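Local structure of lysine specific cysteine protease (Porphyromonas gingivalis, 3M1H) at residues A[4-9]-A[16-21]; A[38-43]-A[47-52]. The protein cleaves proteins after lysine as a secreted cysteine protease, of which this chain is the K3 cleaved adhesin domain, a calcium-binding beta jelly roll. All blocks are in the same frame, centred on the assembly; numbering follows the deposited sequence.

Contact 1: residues A[4-9]-A[16-21]. With NA (sodium ion), chain I; NA (sodium ion), chain G; CA (calcium ion), chain F.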
ATOM      1  N   GLU A   4     -14.940   9.140  12.218  1.00 29.16           N
ATOM      2  CA  GLU A   4     -14.169   8.207  11.411  1.00 24.75           C
ATOM      3  C   GLU A   4     -15.140   7.324  10.684  1.00 24.53           C
ATOM      4  O   GLU A   4     -16.084   6.801  11.270  1.00 28.06           O
ATOM      5  CB  GLU A   4     -13.242   7.342  12.264  1.00 24.49           C
ATOM      6  CG  GLU A   4     -12.166   8.100  12.980  1.00 29.00           C
ATOM      7  CD  GLU A   4     -11.168   7.200  13.685  1.00 24.36           C
ATOM      8  OE1 GLU A   4     -11.387   5.965  13.774  1.00 30.33           O
ATOM      9  OE2 GLU A   4     -10.155   7.764  14.137  1.00 27.95           O
ATOM     10  N   VAL A   5     -14.922   7.169   9.391  1.00 20.31           N
ATOM     11  CA  VAL A   5     -15.715   6.253   8.584  1.00 21.86           C
ATOM     12  C   VAL A   5     -14.942   4.990   8.216  1.00 20.45           C
ATOM     13  O   VAL A   5     -15.557   4.009   7.817  1.00 20.59           O
ATOM     14  CB  VAL A   5     -16.238   6.931   7.291  1.00 23.80           C
ATOM     15  CG1 VAL A   5     -17.105   8.153   7.664  1.00 28.04           C
ATOM     16  CG2 VAL A   5     -15.090   7.314   6.362  1.00 24.06           C
ATOM     17  N   LEU A   6     -13.613   5.011   8.373  1.00 17.90           N
ATOM     18  CA  LEU A   6     -12.788   3.836   8.128  1.00 14.59           C
ATOM     19  C   LEU A   6     -11.599   3.896   9.075  1.00 14.42           C
ATOM     20  O   LEU A   6     -11.043   4.945   9.300  1.00 16.09           O
ATOM     21  CB  LEU A   6     -12.298   3.791   6.663  1.00 14.41           C
ATOM     22  CG  LEU A   6     -11.786   2.469   6.091  1.00 22.42           C
ATOM     23  CD1 LEU A   6     -12.923   1.450   6.031  1.00 24.92           C
ATOM     24  CD2 LEU A   6     -11.141   2.664   4.705  1.00 26.25           C
ATOM     25  N   ASN A   7     -11.229   2.757   9.648  1.00 14.42           N
ATOM     26  CA  ASN A   7     -10.075   2.670  10.533  1.00 16.22           C
ATOM     27  C   ASN A   7      -9.634   1.227  10.482  1.00 16.78           C
ATOM     28  O   ASN A   7     -10.221   0.348  11.120  1.00 14.69           O
ATOM     29  CB  ASN A   7     -10.390   3.121  11.958  1.00 15.59           C
ATOM     30  CG  ASN A   7      -9.146   3.151  12.837  1.00 17.65           C
ATOM     31  OD1 ASN A   7      -8.233   2.350  12.661  1.00 19.22           O
ATOM     32  ND2 ASN A   7      -9.104   4.086  13.778  1.00 19.20           N
ATOM     33  N   GLU A   8      -8.613   0.980   9.674  1.00 13.18           N
ATOM     34  CA  GLU A   8      -8.160  -0.372   9.410  1.00 13.77           C
ATOM     35  C   GLU A   8      -6.705  -0.587   9.826  1.00 13.51           C
ATOM     36  O   GLU A   8      -5.761   0.065   9.300  1.00 13.89           O
ATOM     37  CB  GLU A   8      -8.316  -0.700   7.931  1.00 12.23           C
ATOM     38  CG  GLU A   8      -8.010  -2.149   7.615  1.00 12.85           C
ATOM     39  CD  GLU A   8      -8.749  -3.095   8.561  1.00 13.02           C
ATOM     40  OE1 GLU A   8      -9.982  -2.950   8.673  1.00 18.18           O
ATOM     41  OE2 GLU A   8      -8.083  -3.954   9.163  1.00 15.63           O
ATOM     42  N   ASP A   9      -6.523  -1.548  10.729  1.00 13.03           N
ATOM     43  CA  ASP A   9      -5.216  -1.877  11.291  1.00 12.00           C
ATOM     44  C   ASP A   9      -4.619  -3.147  10.690  1.00 10.87           C
ATOM     45  O   ASP A   9      -3.515  -3.525  11.046  1.00 12.16           O
ATOM     46  CB  ASP A   9      -5.248  -1.961  12.843  1.00 14.80           C
ATOM     47  CG  ASP A   9      -6.236  -2.985  13.372  1.00 15.35           C
ATOM     48  OD1 ASP A   9      -6.631  -3.917  12.632  1.00 17.79           O
ATOM     49  OD2 ASP A   9      -6.595  -2.823  14.581  1.00 22.22           O
ATOM     50  N   ALA A  16     -12.467  -8.736   3.979  1.00 13.93           N
ATOM     51  CA  ALA A  16     -13.265  -9.105   2.828  1.00 15.74           C
ATOM     52  C   ALA A  16     -13.962  -7.915   2.153  1.00 15.32           C
ATOM     53  O   ALA A  16     -14.243  -7.990   0.957  1.00 18.53           O
ATOM     54  CB  ALA A  16     -14.328 -10.111   3.261  1.00 18.60           C
ATOM     55  N   SER A  17     -14.238  -6.843   2.903  1.00 15.51           N
ATOM     56  CA  SER A  17     -14.899  -5.631   2.399  1.00 13.86           C
ATOM     57  C   SER A  17     -13.980  -4.769   1.472  1.00 13.58           C
ATOM     58  O   SER A  17     -14.491  -3.957   0.693  1.00 16.50           O
ATOM     59  CB  SER A  17     -15.340  -4.769   3.589  1.00 17.35           C
ATOM     60  OG  SER A  17     -14.252  -4.489   4.453  1.00 17.78           O
ATOM     61  N   TRP A  18     -12.670  -4.971   1.600  1.00 14.08           N
ATOM     62  CA  TRP A  18     -11.709  -4.322   0.728  1.00 14.12           C
ATOM     63  C   TRP A  18     -11.531  -5.162  -0.550  1.00 14.49           C
ATOM     64  O   TRP A  18     -12.002  -6.308  -0.631  1.00 15.63           O
ATOM     65  CB  TRP A  18     -10.368  -4.182   1.450  1.00 14.13           C
ATOM     66  CG  TRP A  18     -10.318  -3.158   2.563  1.00 14.35           C
ATOM     67  CD1 TRP A  18     -11.120  -3.069   3.678  1.00 12.96           C
ATOM     68  CD2 TRP A  18      -9.375  -2.087   2.680  1.00 11.48           C
ATOM     69  NE1 TRP A  18     -10.733  -2.041   4.461  1.00 13.97           N
ATOM     70  CE2 TRP A  18      -9.673  -1.399   3.880  1.00 13.38           C
ATOM     71  CE3 TRP A  18      -8.329  -1.634   1.877  1.00 11.58           C
ATOM     72  CZ2 TRP A  18      -8.941  -0.308   4.327  1.00 13.57           C
ATOM     73  CZ3 TRP A  18      -7.609  -0.544   2.303  1.00 15.37           C
ATOM     74  CH2 TRP A  18      -7.913   0.121   3.524  1.00 16.78           C
ATOM     75  N   LYS A  19     -10.787  -4.637  -1.531  1.00 12.05           N
ATOM     76  CA  LYS A  19     -10.579  -5.353  -2.778  1.00 11.91           C
ATOM     77  C   LYS A  19      -9.146  -5.196  -3.230  1.00 13.17           C
ATOM     78  O   LYS A  19      -8.570  -4.112  -3.142  1.00 16.39           O
ATOM     79  CB  LYS A  19     -11.502  -4.771  -3.848  1.00 13.32           C
ATOM     80  CG  LYS A  19     -11.363  -5.235  -5.243  1.00 20.72           C
ATOM     81  CD  LYS A  19     -12.286  -4.293  -6.068  1.00 22.67           C
ATOM     82  CE  LYS A  19     -12.338  -4.667  -7.490  1.00 22.58           C
ATOM     83  NZ  LYS A  19     -13.418  -4.003  -8.233  1.00 14.96           N
ATOM     84  N   THR A  20      -8.568  -6.292  -3.696  1.00 12.65           N
ATOM     85  CA  THR A  20      -7.279  -6.264  -4.372  1.00  9.75           C
ATOM     86  C   THR A  20      -7.518  -6.314  -5.879  1.00 10.23           C
ATOM     87  O   THR A  20      -8.403  -7.010  -6.368  1.00 12.37           O
ATOM     88  CB  THR A  20      -6.343  -7.428  -3.918  1.00 10.99           C
ATOM     89  OG1 THR A  20      -6.959  -8.708  -4.152  1.00 14.04           O
ATOM     90  CG2 THR A  20      -5.921  -7.319  -2.414  1.00 13.84           C
ATOM     91  N   ILE A  21      -6.677  -5.581  -6.608  1.00 10.48           N
ATOM     92  CA  ILE A  21      -6.682  -5.643  -8.075  1.00 10.93           C
ATOM     93  C   ILE A  21      -5.259  -5.988  -8.534  1.00 11.67           C
ATOM     94  O   ILE A  21      -4.312  -5.255  -8.240  1.00 12.14           O
ATOM     95  CB  ILE A  21      -7.135  -4.333  -8.733  1.00  9.73           C
ATOM     96  CG1 ILE A  21      -8.516  -3.908  -8.244  1.00 13.27           C
ATOM     97  CG2 ILE A  21      -7.185  -4.545 -10.250  1.00 13.61           C
ATOM     98  CD1 ILE A  21      -8.905  -2.515  -8.715  1.00 13.31           C
TER
HETATM   99 NA    NA I2005     -12.922  -8.389  -1.190  1.00 22.92          NA
HETATM  100 NA    NA G2003     -10.609  -1.239  12.835  1.00 20.00          NA
HETATM  101 CA    CA F2002      -1.297  -3.175  11.875  1.00 12.51          CA
HETATM  102  O   HOH W   1      -8.359  -0.208  13.359  1.00 33.50           O
HETATM  103  O   HOH W   2     -11.777  -1.566   7.213  1.00 17.64           O
HETATM  104  O   HOH W   3      -9.375  -2.369  14.609  1.00 28.08           O
HETATM  105  O   HOH W   4      -9.332  -2.576  11.768  1.00 28.03           O
HETATM  106  O   HOH W   5      -2.040  -1.495  13.380  1.00 14.36           O
HETATM  107  O   HOH W   6     -11.042   0.503  14.469  1.00 35.68           O
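Leu6 and Glu8 meet the indole of Trp18 in a small apolar contact, extended by a water bridge, between the two sheets of the jelly roll. Strand 4-8 pairs with 167-177 in one sheet, with a classic beta bulge where Val5 and Leu6 both face Ile175; Trp18 immediately precedes 19-22, an outermost strand of the other. The contact shows how one aromatic side chain, placed just before an outermost strand, can reach across to the other sheet. Both neighbours converge on a single ring atom: Leu6 CD2 and Glu8 CB each lie 3.7 Å from Trp18 CZ2, approaching the ring obliquely. Phe10 adds an edge-to-face stack on the indole.

Glu8 then does two jobs. Its CG leaves anti to the backbone N (chi1 -173°), continuing alongside the indole with CG 3.9 Å from Trp18 CZ2, while the chain bends at chi2 (49°), and the carboxylate plane ends up almost perpendicular to the ring. A water in the indole plane accepts from Trp18 NE1 at 3.0 Å and donates to Glu8 OE1 at 2.7 Å; the other oxygen, OE2, takes the backbone N-H of Phe10.

Metals hold the backbone on both segments. Asn7 O binds one sodium ion at 2.4 Å, Asp9 O binds calcium, and Ala16 O and Trp18 O share a second sodium.

The N-H of the buried Trp18 is thus satisfied by a water that it shares with Glu8, and donors at both oxygens of Glu8 would be expected to favour its carboxylate form.

Contact 2: residues A[38-43]-A[47-52]. With CA (calcium ion), chain F.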
ATOM      1  N   GLY A  38       5.355 -16.144   4.315  1.00 17.62           N
ATOM      2  CA  GLY A  38       3.918 -16.340   4.483  1.00 19.17           C
ATOM      3  C   GLY A  38       3.330 -15.746   5.745  1.00 19.24           C
ATOM      4  O   GLY A  38       2.193 -16.045   6.091  1.00 23.59           O
ATOM      5  N   SER A  39       4.091 -14.910   6.440  1.00 19.48           N
ATOM      6  CA  SER A  39       3.640 -14.193   7.625  1.00 18.53           C
ATOM      7  C   SER A  39       3.955 -12.718   7.404  1.00 15.40           C
ATOM      8  O   SER A  39       4.922 -12.369   6.733  1.00 15.47           O
ATOM      9  CB  SER A  39       4.328 -14.683   8.898  1.00 23.27           C
ATOM     10  OG  SER A  39       5.719 -14.381   8.873  1.00 34.05           O
ATOM     11  N   SER A  40       3.109 -11.863   7.958  1.00 15.83           N
ATOM     12  CA  SER A  40       3.283 -10.426   7.832  1.00 14.92           C
ATOM     13  C   SER A  40       4.650  -9.948   8.296  1.00 14.09           C
ATOM     14  O   SER A  40       5.244 -10.449   9.260  1.00 13.91           O
ATOM     15  CB  SER A  40       2.223  -9.724   8.656  1.00 14.64           C
ATOM     16  OG  SER A  40       2.292  -8.319   8.476  1.00 12.99           O
ATOM     17  N   PHE A  41       5.170  -8.962   7.584  1.00 12.81           N
ATOM     18  CA  PHE A  41       6.272  -8.161   8.085  1.00 13.66           C
ATOM     19  C   PHE A  41       5.784  -7.392   9.323  1.00 14.46           C
ATOM     20  O   PHE A  41       4.589  -7.243   9.555  1.00 13.38           O
ATOM     21  CB  PHE A  41       6.753  -7.188   7.005  1.00 12.81           C
ATOM     22  CG  PHE A  41       7.220  -7.841   5.729  1.00 13.61           C
ATOM     23  CD1 PHE A  41       8.135  -8.875   5.760  1.00 13.18           C
ATOM     24  CD2 PHE A  41       6.757  -7.409   4.487  1.00 15.08           C
ATOM     25  CE1 PHE A  41       8.551  -9.492   4.590  1.00 14.10           C
ATOM     26  CE2 PHE A  41       7.180  -7.991   3.339  1.00 13.12           C
ATOM     27  CZ  PHE A  41       8.083  -9.039   3.388  1.00 11.63           C
ATOM     28  N   ALA A  42       6.717  -6.920  10.129  1.00 14.32           N
ATOM     29  CA  ALA A  42       6.381  -6.208  11.359  1.00 14.45           C
ATOM     30  C   ALA A  42       5.555  -4.974  11.039  1.00 13.02           C
ATOM     31  O   ALA A  42       5.988  -4.158  10.231  1.00 14.25           O
ATOM     32  CB  ALA A  42       7.646  -5.819  12.108  1.00 14.47           C
ATOM     33  N   GLY A  43       4.361  -4.878  11.633  1.00 15.03           N
ATOM     34  CA  GLY A  43       3.454  -3.762  11.352  1.00 14.99           C
ATOM     35  C   GLY A  43       3.860  -2.503  12.086  1.00 14.21           C
ATOM     36  O   GLY A  43       4.859  -2.463  12.789  1.00 14.24           O
ATOM     37  N   ALA A  47       1.396  -6.091  14.954  1.00 16.36           N
ATOM     38  CA  ALA A  47       1.872  -7.326  14.345  1.00 17.75           C
ATOM     39  C   ALA A  47       1.740  -7.367  12.817  1.00 16.60           C
ATOM     40  O   ALA A  47       2.637  -7.884  12.133  1.00 19.96           O
ATOM     41  CB  ALA A  47       1.155  -8.529  14.972  1.00 18.47           C
ATOM     42  N   ILE A  48       0.634  -6.843  12.279  1.00 14.64           N
ATOM     43  CA  ILE A  48       0.342  -7.040  10.847  1.00 16.13           C
ATOM     44  C   ILE A  48       0.302  -5.732  10.082  1.00 11.72           C
ATOM     45  O   ILE A  48      -0.271  -4.745  10.529  1.00 12.63           O
ATOM     46  CB  ILE A  48      -1.024  -7.730  10.617  1.00 16.40           C
ATOM     47  CG1 ILE A  48      -1.198  -8.934  11.543  1.00 20.24           C
ATOM     48  CG2 ILE A  48      -1.223  -8.075   9.118  1.00 13.81           C
ATOM     49  CD1 ILE A  48      -0.128  -9.878  11.444  1.00 20.86           C
ATOM     50  N   CYS A  49       0.864  -5.769   8.878  1.00 11.49           N
ATOM     51  CA  CYS A  49       0.649  -4.744   7.882  1.00 14.21           C
ATOM     52  C   CYS A  49       0.442  -5.408   6.519  1.00 12.41           C
ATOM     53  O   CYS A  49       0.607  -6.637   6.383  1.00 11.28           O
ATOM     54  CB  CYS A  49       1.832  -3.770   7.857  1.00 11.96           C
ATOM     55  SG  CYS A  49       3.413  -4.515   7.367  1.00 13.51           S
ATOM     56  N   VAL A  50       0.054  -4.611   5.513  1.00 11.27           N
ATOM     57  CA  VAL A  50      -0.239  -5.133   4.196  1.00 10.34           C
ATOM     58  C   VAL A  50       0.845  -4.632   3.274  1.00 10.57           C
ATOM     59  O   VAL A  50       1.279  -3.486   3.426  1.00 12.34           O
ATOM     60  CB  VAL A  50      -1.663  -4.769   3.740  1.00 11.84           C
ATOM     61  CG1 VAL A  50      -1.843  -3.243   3.575  1.00 11.73           C
ATOM     62  CG2 VAL A  50      -2.042  -5.552   2.475  1.00 12.11           C
ATOM     63  N   SER A  51       1.289  -5.516   2.360  1.00  8.67           N
ATOM     64  CA  SER A  51       2.555  -5.294   1.642  1.00 10.80           C
ATOM     65  C   SER A  51       2.440  -5.701   0.187  1.00 11.71           C
ATOM     66  O   SER A  51       1.687  -6.617  -0.154  1.00 11.72           O
ATOM     67  CB  SER A  51       3.661  -6.110   2.314  1.00 10.34           C
ATOM     68  OG  SER A  51       3.658  -5.885   3.733  1.00 12.01           O
ATOM     69  N   SER A  52       3.224  -5.032  -0.663  1.00 11.05           N
ATOM     70  CA  SER A  52       3.290  -5.371  -2.089  1.00 10.72           C
ATOM     71  C   SER A  52       4.757  -5.382  -2.549  1.00 11.61           C
ATOM     72  O   SER A  52       5.527  -4.555  -2.128  1.00 12.56           O
ATOM     73  CB  SER A  52       2.433  -4.428  -2.888  1.00 10.83           C
ATOM     74  OG  SER A  52       2.531  -4.608  -4.325  1.00 12.61           O
TER
HETATM   75 CA    CA F2002      -1.297  -3.175  11.875  1.00 12.51          CA
HETATM   76  O   HOH W   7       4.369  -9.740  11.910  1.00 29.57           O
HETATM   77  O   HOH W   8       3.270  -7.957   5.597  1.00 12.44           O
HETATM   78  O   HOH W   5      -2.040  -1.495  13.380  1.00 14.36           O
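Ser40 receives the backbone N-H of Cys49 on its hydroxyl, fastening a loop of the jelly roll to the chain that leads into strand 50-53. The 38-43 segment has no regular structure, and after a short turn the chain comes back beside it, with Gly43 CA and Ile48 CA the nearest such pair, 4.5 Å apart.

Among the hydrogen bonds, Cys49 N to Ser40 OG is nearly straight, 3.0 Å with an N-H...O angle of 165°. The hydroxyl sits anti to its own backbone nitrogen (chi1 -175°), which places OG beside the N-H of Cys49. Ser40 OG in turn donates to Phe41 O at 2.8 Å, meeting a lone pair of that carbonyl in its plane. One hydroxyl is therefore both acceptor and donor. A water extends the link: it accepts from Phe41 N and donates to Cys49 O and Ser51 OG, the latter also hydrogen-bonded to Asn169 on strand 167-177.

The van der Waals packing is modest. Ser40 CB rests 3.7 Å from Ile48 CD1. Gly43 CA packs 3.9 Å from Cys49 CB. Phe41 presents its ring edge to Ser51, with Ser51 OG near the ring plane and 3.5 Å from Phe41 CD2, while Trp167 makes an edge-to-face stack with the same ring.

As for metal binding, the carbonyl oxygen of Ile48 meets the calcium ion at 2.3 Å.

Overall arrangement
Both contacts are partly buried, and they converge on one calcium ion: contact 1 supplies a backbone ligand from Asp9 and contact 2 one from Ile48, with Glu11, Ser46, Asp171 and a shared water completing the site. Their centres are about 16 Å apart, and the two follow one another in sequence without interleaving. Each also involves a strand, 4-8 or 50-53, that pairs with 167-177. Their chemistry follows their place. Contact 1, reaching between the two sheets, depends on an aromatic side chain and an intervening water; contact 2, joining a loop to the following segment of the same chain, buries more surface and crosses by a direct backbone-to-hydroxyl bond.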